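PDB 4HR6: lectin from Trichosanthes anguina, which belongs to a probably carbohydrate-binding, nontoxic three-chain homologue of type II ribosome-inactivating proteins, as the chain of the ribosome-inactivating-protein family. Local coordinates for residues I81-D86 with I110-L115; T77-V82 with I138-I143; L8-D13 with P87-I92; F120-Q125 with V144-N149. All coordinates share one frame; numbering follows the deposited sequence.

Contact 1: residues I81-D86 with I110-L115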
# COMPACT_ATOMS: atom_id res chain seq x y z
N ILE B 81 -5.04 -19.42 -14.60
CA ILE B 81 -5.58 -20.32 -13.61
C ILE B 81 -6.57 -19.61 -12.73
O ILE B 81 -6.24 -18.60 -12.11
CB ILE B 81 -4.45 -20.90 -12.74
CG1 ILE B 81 -3.53 -21.76 -13.61
CG2 ILE B 81 -5.01 -21.72 -11.60
CD1 ILE B 81 -2.15 -21.96 -13.02
N VAL B 82 -7.77 -20.16 -12.65
CA VAL B 82 -8.85 -19.54 -11.91
C VAL B 82 -8.63 -19.71 -10.42
O VAL B 82 -8.20 -20.77 -9.97
CB VAL B 82 -10.26 -20.08 -12.31
CG1 VAL B 82 -10.62 -19.63 -13.71
CG2 VAL B 82 -10.32 -21.60 -12.26
N LEU B 83 -8.94 -18.65 -9.67
CA LEU B 83 -8.93 -18.64 -8.21
C LEU B 83 -10.35 -18.42 -7.72
O LEU B 83 -11.18 -17.82 -8.41
CB LEU B 83 -8.07 -17.49 -7.70
CG LEU B 83 -6.64 -17.48 -8.25
CD1 LEU B 83 -5.87 -16.35 -7.61
CD2 LEU B 83 -5.98 -18.84 -7.99
N GLY B 84 -10.62 -18.90 -6.51
CA GLY B 84 -11.95 -18.77 -5.91
C GLY B 84 -12.22 -19.91 -4.96
O GLY B 84 -11.37 -20.78 -4.72
N VAL B 85 -13.44 -19.93 -4.44
CA VAL B 85 -13.84 -20.88 -3.42
C VAL B 85 -13.74 -22.32 -3.93
O VAL B 85 -13.18 -23.18 -3.25
CB VAL B 85 -15.27 -20.60 -2.96
CG1 VAL B 85 -15.70 -21.64 -1.93
CG2 VAL B 85 -15.36 -19.19 -2.38
N ASP B 86 -14.28 -22.58 -5.11
CA ASP B 86 -14.33 -23.94 -5.61
C ASP B 86 -12.99 -24.40 -6.16
O ASP B 86 -12.64 -25.55 -5.99
CB ASP B 86 -15.45 -24.11 -6.66
CG ASP B 86 -16.84 -23.89 -6.07
OD1 ASP B 86 -17.19 -24.53 -5.06
OD2 ASP B 86 -17.60 -23.07 -6.63
N ILE B 110 -3.44 -22.52 -4.01
CA ILE B 110 -3.36 -22.42 -2.57
C ILE B 110 -2.36 -21.33 -2.15
O ILE B 110 -2.66 -20.52 -1.29
CB ILE B 110 -2.98 -23.78 -1.94
CG1 ILE B 110 -4.17 -24.73 -2.02
CG2 ILE B 110 -2.57 -23.60 -0.49
CD1 ILE B 110 -3.79 -26.18 -1.98
N ILE B 111 -1.19 -21.32 -2.78
CA ILE B 111 -0.17 -20.36 -2.43
C ILE B 111 -0.71 -18.93 -2.65
O ILE B 111 -0.59 -18.08 -1.77
CB ILE B 111 1.14 -20.63 -3.23
CG1 ILE B 111 1.80 -21.91 -2.69
CG2 ILE B 111 2.11 -19.47 -3.15
CD1 ILE B 111 2.94 -22.41 -3.53
N GLN B 112 -1.34 -18.70 -3.78
CA GLN B 112 -1.86 -17.36 -4.07
C GLN B 112 -2.96 -16.95 -3.11
O GLN B 112 -2.95 -15.85 -2.58
CB GLN B 112 -2.31 -17.26 -5.50
CG GLN B 112 -1.15 -17.29 -6.46
CD GLN B 112 -1.59 -17.07 -7.87
OE1 GLN B 112 -2.06 -17.99 -8.54
NE2 GLN B 112 -1.44 -15.85 -8.34
N MET B 113 -3.90 -17.85 -2.87
CA MET B 113 -5.07 -17.54 -2.06
C MET B 113 -4.78 -17.48 -0.58
O MET B 113 -5.59 -16.91 0.17
CB MET B 113 -6.18 -18.53 -2.32
CG MET B 113 -6.83 -18.36 -3.68
SD MET B 113 -8.19 -19.51 -3.98
CE MET B 113 -9.44 -18.87 -2.86
N VAL B 114 -3.64 -18.02 -0.14
CA VAL B 114 -3.30 -17.99 1.28
C VAL B 114 -2.06 -17.12 1.55
O VAL B 114 -2.13 -16.16 2.32
CB VAL B 114 -3.07 -19.41 1.83
CG1 VAL B 114 -2.64 -19.35 3.28
CG2 VAL B 114 -4.35 -20.23 1.71
N LEU B 115 -0.94 -17.43 0.91
CA LEU B 115 0.29 -16.74 1.24
C LEU B 115 0.34 -15.38 0.58
O LEU B 115 0.69 -14.41 1.22
CB LEU B 115 1.52 -17.57 0.87
CG LEU B 115 1.70 -18.93 1.55
CD1 LEU B 115 3.00 -19.58 1.10
CD2 LEU B 115 1.69 -18.75 3.06
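Met113 and Leu83 carry this contact about equally, Met113 reaching from helix 103-119 to the side chain of Leu83 and the backbone of Gly84, just where helix 85-96 begins. Its CB is a spacer, but CG, anti to the carbonyl carbon, already lies alongside the leucine, Met113 CG to Leu83 CB 4.3 Å. SD follows, 4.2 Å from Leu83 CB, and also receives the N-H of Gly84 in a weak hydrogen bond, Gly84 N to Met113 SD 3.6 Å at an N-H...S angle of 153°. A bend at chi3 (70°) then swings CE against the peptide, and Met113 CE ends 3.3 Å from Gly84 O. Gly84 occupies the N-cap position of helix 85-96, and its backbone, with phi near 150°, would press a CB against the preceding carbonyl oxygen. The preceding residue of the other helix, Gln112, crosses Leu83 at about a right angle, with Gln112 OE1 4.0 Å from Leu83 CD2. The other end of that amide, NE2, is hydrogen-bonded to Glu147 of helix 141-159. Leu88, Val127 and Phe131 also pack on the Met113 side chain, which places the thioether among three helices. With only one weak bond between the two segments, the contact rests mainly on van der Waals packing, and the sulfur probably offers the buried Gly84 N-H a weak acceptor in an otherwise apolar contact.

Contact 2: residues T77-V82 with I138-I143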
# COMPACT_ATOMS: atom_id res chain seq x y z
N THR B 77 0.43 -20.70 -16.95
CA THR B 77 0.83 -19.61 -16.06
C THR B 77 -0.30 -19.16 -15.15
O THR B 77 -1.47 -19.51 -15.34
CB THR B 77 1.33 -18.40 -16.85
OG1 THR B 77 0.23 -17.78 -17.53
CG2 THR B 77 2.41 -18.82 -17.87
N ARG B 78 0.06 -18.38 -14.15
CA ARG B 78 -0.89 -17.84 -13.18
C ARG B 78 -2.05 -17.05 -13.84
O ARG B 78 -3.17 -17.03 -13.30
CB ARG B 78 -0.16 -16.93 -12.19
CG ARG B 78 0.70 -17.68 -11.18
CD ARG B 78 1.67 -16.75 -10.47
NE ARG B 78 2.79 -16.38 -11.35
CZ ARG B 78 3.65 -15.41 -11.09
NH1 ARG B 78 3.53 -14.69 -9.99
NH2 ARG B 78 4.64 -15.15 -11.94
N GLN B 79 -1.78 -16.42 -14.98
CA GLN B 79 -2.78 -15.63 -15.71
C GLN B 79 -3.78 -16.47 -16.49
O GLN B 79 -4.58 -15.93 -17.25
CB GLN B 79 -2.08 -14.66 -16.64
CG GLN B 79 -1.33 -13.60 -15.85
CD GLN B 79 -0.42 -12.78 -16.71
OE1 GLN B 79 0.79 -12.97 -16.70
NE2 GLN B 79 -0.99 -11.85 -17.48
N THR B 80 -3.73 -17.78 -16.28
CA THR B 80 -4.60 -18.73 -16.91
C THR B 80 -5.40 -19.52 -15.87
O THR B 80 -6.34 -20.23 -16.20
CB THR B 80 -3.72 -19.70 -17.73
OG1 THR B 80 -3.33 -19.04 -18.94
CG2 THR B 80 -4.43 -20.99 -18.05
N ILE B 81 -5.04 -19.42 -14.60
CA ILE B 81 -5.58 -20.32 -13.61
C ILE B 81 -6.57 -19.61 -12.73
O ILE B 81 -6.24 -18.60 -12.11
CB ILE B 81 -4.45 -20.90 -12.74
CG1 ILE B 81 -3.53 -21.76 -13.61
CG2 ILE B 81 -5.01 -21.72 -11.60
CD1 ILE B 81 -2.15 -21.96 -13.02
N VAL B 82 -7.77 -20.16 -12.65
CA VAL B 82 -8.85 -19.54 -11.91
C VAL B 82 -8.63 -19.71 -10.42
O VAL B 82 -8.20 -20.77 -9.97
CB VAL B 82 -10.26 -20.08 -12.31
CG1 VAL B 82 -10.62 -19.63 -13.71
CG2 VAL B 82 -10.32 -21.60 -12.26
N ILE B 138 -9.57 -14.72 -12.72
CA ILE B 138 -8.21 -15.01 -13.15
C ILE B 138 -7.36 -13.77 -12.86
O ILE B 138 -7.73 -12.67 -13.24
CB ILE B 138 -8.16 -15.36 -14.65
CG1 ILE B 138 -9.00 -16.63 -14.93
CG2 ILE B 138 -6.74 -15.61 -15.11
CD1 ILE B 138 -9.34 -16.84 -16.39
N PRO B 139 -6.24 -13.94 -12.15
CA PRO B 139 -5.39 -12.79 -11.85
C PRO B 139 -4.82 -12.16 -13.10
O PRO B 139 -4.46 -12.86 -14.04
CB PRO B 139 -4.25 -13.37 -11.01
CG PRO B 139 -4.31 -14.83 -11.19
CD PRO B 139 -5.73 -15.18 -11.53
N ASP B 140 -4.73 -10.85 -13.09
CA ASP B 140 -4.14 -10.12 -14.20
C ASP B 140 -2.80 -9.55 -13.72
O ASP B 140 -2.31 -9.93 -12.66
CB ASP B 140 -5.11 -9.02 -14.64
CG ASP B 140 -5.03 -8.71 -16.15
OD1 ASP B 140 -6.01 -8.13 -16.68
OD2 ASP B 140 -3.99 -9.04 -16.78
N LEU B 141 -2.22 -8.63 -14.48
CA LEU B 141 -0.92 -8.07 -14.17
C LEU B 141 -0.86 -7.29 -12.86
O LEU B 141 0.20 -7.17 -12.25
CB LEU B 141 -0.47 -7.17 -15.33
CG LEU B 141 -0.10 -7.94 -16.59
CD1 LEU B 141 0.11 -7.01 -17.77
CD2 LEU B 141 1.16 -8.76 -16.35
N ALA B 142 -1.99 -6.75 -12.43
CA ALA B 142 -2.07 -6.11 -11.14
C ALA B 142 -1.63 -7.06 -10.02
O ALA B 142 -0.78 -6.72 -9.22
CB ALA B 142 -3.48 -5.59 -10.89
N ILE B 143 -2.22 -8.26 -9.99
CA ILE B 143 -1.88 -9.24 -8.98
C ILE B 143 -0.48 -9.81 -9.21
O ILE B 143 0.34 -9.83 -8.32
CB ILE B 143 -2.95 -10.35 -8.92
CG1 ILE B 143 -4.24 -9.75 -8.33
CG2 ILE B 143 -2.47 -11.54 -8.10
CD1 ILE B 143 -5.41 -10.69 -8.09
O HOH W 1 -4.92 -12.58 -16.73
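The pyrrolidine ring of Pro139 meets residues 77-82 through two of its carbons rather than by stacking: Pro139 CG lies 3.3 Å from Arg78 O, and Pro139 CD 3.5 Å from Ile81 O. Both contacts set C-H groups against carbonyl oxygens. The carbonyl of Pro139 in turn sits by Gln79, with Pro139 O 3.6 Å from Gln79 CA and close to CB and CG as well. At the far end of Gln79 the amide nitrogen NE2 rests against a methyl, 3.9 Å from Leu141 CD2, a van der Waals contact, while Asp140 OD2 stays too distant from it for a bond. No direct hydrogen bond joins the segments. A water does so instead, donating to Pro139 O at 2.7 Å and, weakly, to Gln79 O. In this chain, a member of the ribosome-inactivating-protein family, the loop between helices 67-74 and 85-96 here lies against the start of the long helix 141-159, whose N-cap residue is Asp140. The Arg78 guanidinium bridges two helices, with salt bridges to Glu71 of 67-74 and to Glu147 and Asp148 of 141-159. Toward the more exposed side, Ile138 branches two ways: CG2, anti to its backbone N, abuts Gln79 O at 3.1 Å, whereas CG1, anti to the carbonyl carbon (chi1 -62°), packs 3.6 Å from Val82 CG1.

Contact 3: residues L8-D13 with P87-I92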
# COMPACT_ATOMS: atom_id res chain seq x y z
N LEU B 8 -5.81 -26.52 6.22
CA LEU B 8 -6.93 -26.19 5.34
C LEU B 8 -7.80 -27.42 5.26
O LEU B 8 -7.29 -28.53 5.15
CB LEU B 8 -6.43 -25.84 3.95
CG LEU B 8 -5.40 -24.73 3.86
CD1 LEU B 8 -4.73 -24.79 2.50
CD2 LEU B 8 -6.05 -23.38 4.08
N THR B 9 -9.12 -27.23 5.30
CA THR B 9 -10.08 -28.34 5.27
C THR B 9 -11.12 -28.11 4.17
O THR B 9 -11.78 -27.08 4.12
CB THR B 9 -10.77 -28.46 6.63
OG1 THR B 9 -9.78 -28.68 7.63
CG2 THR B 9 -11.78 -29.62 6.65
N SER B 10 -11.28 -29.09 3.28
CA SER B 10 -12.24 -28.98 2.20
C SER B 10 -13.68 -29.18 2.70
O SER B 10 -13.90 -29.50 3.86
CB SER B 10 -11.94 -30.02 1.12
OG SER B 10 -12.34 -31.29 1.58
N ASN B 11 -14.64 -28.97 1.79
CA ASN B 11 -16.05 -29.34 2.01
C ASN B 11 -16.31 -30.85 2.14
O ASN B 11 -17.37 -31.23 2.61
CB ASN B 11 -16.92 -28.79 0.89
CG ASN B 11 -17.21 -27.31 1.07
OD1 ASN B 11 -17.94 -26.91 1.97
ND2 ASN B 11 -16.64 -26.49 0.21
N LYS B 12 -15.37 -31.69 1.74
CA LYS B 12 -15.46 -33.13 2.04
C LYS B 12 -14.86 -33.48 3.41
O LYS B 12 -14.70 -34.66 3.71
CB LYS B 12 -14.75 -33.94 0.95
CG LYS B 12 -15.38 -33.83 -0.43
CD LYS B 12 -14.42 -34.24 -1.55
CE LYS B 12 -14.04 -35.71 -1.48
NZ LYS B 12 -12.93 -36.05 -2.42
N ASP B 13 -14.53 -32.47 4.21
CA ASP B 13 -13.79 -32.65 5.48
C ASP B 13 -12.43 -33.34 5.36
O ASP B 13 -12.01 -34.04 6.26
CB ASP B 13 -14.66 -33.38 6.51
CG ASP B 13 -15.74 -32.51 7.05
OD1 ASP B 13 -15.39 -31.57 7.80
OD2 ASP B 13 -16.92 -32.77 6.72
N PRO B 87 -12.25 -23.53 -6.84
CA PRO B 87 -10.88 -23.95 -7.17
C PRO B 87 -10.04 -24.33 -5.95
O PRO B 87 -9.26 -25.27 -6.01
CB PRO B 87 -10.30 -22.73 -7.87
CG PRO B 87 -11.52 -22.11 -8.53
CD PRO B 87 -12.60 -22.26 -7.50
N LEU B 88 -10.21 -23.61 -4.84
CA LEU B 88 -9.49 -23.91 -3.61
C LEU B 88 -9.91 -25.26 -3.04
O LEU B 88 -9.07 -26.04 -2.64
CB LEU B 88 -9.71 -22.81 -2.59
CG LEU B 88 -8.96 -22.94 -1.25
CD1 LEU B 88 -7.45 -23.13 -1.42
CD2 LEU B 88 -9.24 -21.72 -0.39
N ASP B 89 -11.22 -25.51 -3.02
CA ASP B 89 -11.78 -26.77 -2.52
C ASP B 89 -11.21 -27.94 -3.33
O ASP B 89 -10.76 -28.93 -2.77
CB ASP B 89 -13.31 -26.74 -2.63
CG ASP B 89 -13.98 -27.78 -1.75
OD1 ASP B 89 -13.88 -27.69 -0.52
OD2 ASP B 89 -14.61 -28.70 -2.30
N PHE B 90 -11.21 -27.78 -4.65
CA PHE B 90 -10.66 -28.74 -5.57
C PHE B 90 -9.16 -28.96 -5.25
O PHE B 90 -8.68 -30.09 -5.21
CB PHE B 90 -10.84 -28.19 -7.00
CG PHE B 90 -10.40 -29.12 -8.11
CD1 PHE B 90 -9.70 -28.62 -9.19
CD2 PHE B 90 -10.69 -30.46 -8.09
CE1 PHE B 90 -9.30 -29.45 -10.22
CE2 PHE B 90 -10.29 -31.31 -9.12
CZ PHE B 90 -9.60 -30.80 -10.18
N ALA B 91 -8.43 -27.87 -5.05
CA ALA B 91 -7.00 -27.91 -4.77
C ALA B 91 -6.69 -28.67 -3.47
O ALA B 91 -5.79 -29.50 -3.44
CB ALA B 91 -6.45 -26.50 -4.69
N ILE B 92 -7.45 -28.41 -2.43
CA ILE B 92 -7.25 -29.10 -1.17
C ILE B 92 -7.40 -30.63 -1.39
O ILE B 92 -6.51 -31.42 -1.01
CB ILE B 92 -8.23 -28.56 -0.10
CG1 ILE B 92 -7.85 -27.14 0.28
CG2 ILE B 92 -8.20 -29.43 1.15
CD1 ILE B 92 -8.88 -26.43 1.15
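Asp89 is the first residue of 87-92 to touch the strand end and turn at 8-13, and it does so through one carboxylate oxygen. Chi1 (-162°) places its CG anti to the backbone N, and chi2 then sets OD1 at Asn11. There OD1 takes the backbone N-H of Asn11 on its syn lone pair, Asn11 N to Asp89 OD1 2.7 Å and almost straight at 176°. The same oxygen also accepts a weak bond from the amide, Asn11 ND2 to Asp89 OD1 3.1 Å, with the amide and carboxylate planes 53° apart. A third neighbour is nonpolar: Ser10 CB lies 3.4 Å from Asp89 OD1. Ser10 OG is used elsewhere, hydrogen-bonded to Glu14. One helical turn further on, Ile92 points at the strand and divides its branches. Ile92 CD1 packs 3.8 Å from Leu8 CB, while Ile92 CG2 rests 3.8 Å from Ser10 CB. Leu5 of a neighbouring chain packs on both Asn11 and Asp89, so the polar grip lies at a subunit interface, and Leu8 and Thr9 pair in parallel with a strand of that chain. The bonded N-H belongs to the second residue of a type I turn, Ser10 to Asp13, at the tip of the antiparallel hairpin of strands 3-9 and 15-21: a helix side chain holds a beta-hairpin end, joining the helical and sheet parts of the ribosome-inactivating-protein fold.

Contact 4: residues F120-Q125 with V144-N149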
# COMPACT_ATOMS: atom_id res chain seq x y z
N PHE B 120 -0.41 -9.00 0.70
CA PHE B 120 -0.98 -7.84 0.03
C PHE B 120 -2.50 -7.71 0.26
O PHE B 120 -3.25 -8.63 -0.06
CB PHE B 120 -0.75 -7.92 -1.48
CG PHE B 120 0.69 -7.88 -1.88
CD1 PHE B 120 1.37 -6.68 -1.96
CD2 PHE B 120 1.37 -9.06 -2.19
CE1 PHE B 120 2.70 -6.64 -2.34
CE2 PHE B 120 2.70 -9.03 -2.57
CZ PHE B 120 3.37 -7.82 -2.65
N ARG B 121 -2.93 -6.56 0.78
CA ARG B 121 -4.35 -6.23 0.93
C ARG B 121 -5.11 -6.29 -0.39
O ARG B 121 -6.22 -6.80 -0.44
CB ARG B 121 -4.51 -4.85 1.58
CG ARG B 121 -4.07 -4.80 3.05
CD ARG B 121 -4.83 -3.71 3.83
NE ARG B 121 -4.53 -3.77 5.26
CZ ARG B 121 -3.49 -3.17 5.85
NH1 ARG B 121 -2.62 -2.43 5.16
NH2 ARG B 121 -3.32 -3.30 7.17
N PHE B 122 -4.50 -5.86 -1.48
CA PHE B 122 -5.14 -5.91 -2.79
C PHE B 122 -5.52 -7.33 -3.21
O PHE B 122 -6.58 -7.56 -3.82
CB PHE B 122 -4.24 -5.27 -3.85
CG PHE B 122 -4.85 -5.23 -5.20
CD1 PHE B 122 -5.83 -4.30 -5.50
CD2 PHE B 122 -4.46 -6.12 -6.18
CE1 PHE B 122 -6.41 -4.26 -6.76
CE2 PHE B 122 -5.04 -6.10 -7.44
CZ PHE B 122 -6.01 -5.16 -7.73
N ILE B 123 -4.66 -8.29 -2.86
CA ILE B 123 -4.91 -9.68 -3.22
C ILE B 123 -5.92 -10.28 -2.26
O ILE B 123 -6.82 -10.98 -2.66
CB ILE B 123 -3.60 -10.52 -3.27
CG1 ILE B 123 -2.71 -9.99 -4.38
CG2 ILE B 123 -3.91 -12.00 -3.54
CD1 ILE B 123 -1.32 -10.62 -4.40
N GLU B 124 -5.76 -10.01 -0.99
CA GLU B 124 -6.77 -10.39 -0.02
C GLU B 124 -8.18 -9.96 -0.46
O GLU B 124 -9.13 -10.76 -0.44
CB GLU B 124 -6.45 -9.76 1.32
CG GLU B 124 -7.40 -10.15 2.44
CD GLU B 124 -7.28 -9.24 3.65
OE1 GLU B 124 -7.92 -9.54 4.68
OE2 GLU B 124 -6.52 -8.26 3.56
N GLN B 125 -8.31 -8.69 -0.86
CA GLN B 125 -9.60 -8.13 -1.25
C GLN B 125 -10.12 -8.76 -2.53
O GLN B 125 -11.30 -9.06 -2.64
CB GLN B 125 -9.55 -6.60 -1.38
CG GLN B 125 -10.93 -5.95 -1.55
CD GLN B 125 -11.88 -6.26 -0.40
OE1 GLN B 125 -11.59 -5.96 0.74
NE2 GLN B 125 -13.01 -6.88 -0.70
N VAL B 144 -0.19 -10.25 -10.43
CA VAL B 144 1.07 -10.89 -10.75
C VAL B 144 2.28 -10.01 -10.47
O VAL B 144 3.28 -10.52 -9.96
CB VAL B 144 1.08 -11.40 -12.20
CG1 VAL B 144 2.48 -11.72 -12.68
CG2 VAL B 144 0.21 -12.64 -12.31
N SER B 145 2.19 -8.72 -10.78
CA SER B 145 3.30 -7.79 -10.56
C SER B 145 3.59 -7.58 -9.06
O SER B 145 4.74 -7.37 -8.67
CB SER B 145 3.07 -6.44 -11.27
OG SER B 145 1.98 -5.72 -10.73
N LEU B 146 2.57 -7.66 -8.23
CA LEU B 146 2.76 -7.62 -6.79
C LEU B 146 3.49 -8.89 -6.32
O LEU B 146 4.45 -8.81 -5.57
CB LEU B 146 1.43 -7.51 -6.06
CG LEU B 146 0.64 -6.21 -6.24
CD1 LEU B 146 -0.73 -6.36 -5.58
CD2 LEU B 146 1.40 -5.04 -5.65
N GLU B 147 3.03 -10.05 -6.79
CA GLU B 147 3.65 -11.32 -6.38
C GLU B 147 5.13 -11.37 -6.75
O GLU B 147 5.98 -11.69 -5.92
CB GLU B 147 2.91 -12.50 -7.02
CG GLU B 147 1.50 -12.72 -6.47
CD GLU B 147 0.72 -13.77 -7.24
OE1 GLU B 147 1.27 -14.37 -8.17
OE2 GLU B 147 -0.46 -14.00 -6.93
N ASP B 148 5.43 -11.02 -7.99
CA ASP B 148 6.78 -11.07 -8.51
C ASP B 148 7.73 -10.03 -7.89
O ASP B 148 8.94 -10.23 -7.90
CB ASP B 148 6.76 -10.92 -10.03
CG ASP B 148 6.17 -12.13 -10.74
OD1 ASP B 148 5.98 -13.20 -10.13
OD2 ASP B 148 5.88 -12.00 -11.94
N ASN B 149 7.20 -8.93 -7.35
CA ASN B 149 8.05 -7.85 -6.80
C ASN B 149 8.09 -7.74 -5.29
O ASN B 149 8.70 -6.81 -4.77
CB ASN B 149 7.62 -6.51 -7.37
CG ASN B 149 8.07 -6.33 -8.80
OD1 ASN B 149 9.24 -6.20 -9.07
ND2 ASN B 149 7.14 -6.35 -9.72
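Leu146 fits among Phe120, Phe122 and Ile123, joining helices 121-132 and 141-159 in the helical part of the ribosome-inactivating-protein fold. The axes of the short segments 121-125 and 144-149 come within 10.8 Å and run closer to antiparallel than parallel, at 135° between their directions. Phe120, at the N-cap of its helix, holds CG anti to the carbonyl carbon, and its ring is turned flat toward the other helix. Leu146 CB stands over the centre of that ring, 3.9 Å from the Phe120 centroid and just 7° off the normal, a clear CH-pi contact. Further out the leucine forks. Its CG also lies anti to the carbonyl carbon, and with CD1 anti to CA (chi2 173°) the two methyls go to different partners. Leu146 CD2 stays with the first ring, 3.9 Å from Phe120 CE1, whereas Leu146 CD1 reaches Phe122 CD2 at 3.8 Å, and lies near Ile123 CG1 too. Phe122 takes another rotamer, with CG anti to the backbone N, and its side chain crosses Leu146 at about a right angle; Tyr264 of a neighbouring chain stacks on its ring. Of Glu147, Ile123 touches the aliphatic stem, Ile123 CD1 to Glu147 CG 4.1 Å. The Glu147 carboxylate is spoken for by Gln112 and Arg78, so a buried acid has polar partners while its stem serves the hydrophobic layer. At the ring's far end, Phe120 CZ lies 3.3 Å from the backbone oxygen Leu146 O.

From the N terminus, contact 3 opens first and closes a long loop when helix 85-96 returns to the hairpin tip at 8-13. Before it closes, contacts 2 and 1 open from the overlapping residues 77-82 and 81-86, which share Ile81 and Val82, so both cross contact 3. Contact 1 closes at helix 103-119, well within the larger loop that contact 2 closes at 138-143. Contact 4 starts inside that larger loop and ends beyond it, crossing contact 2 but following contacts 1 and 3 in series. Salt bridges from Arg78 to Glu147 and Asp148 link contacts 2 and 4. Together the contacts run from the sheet through helices 85-96, 103-119 and 121-132 to helix 141-159.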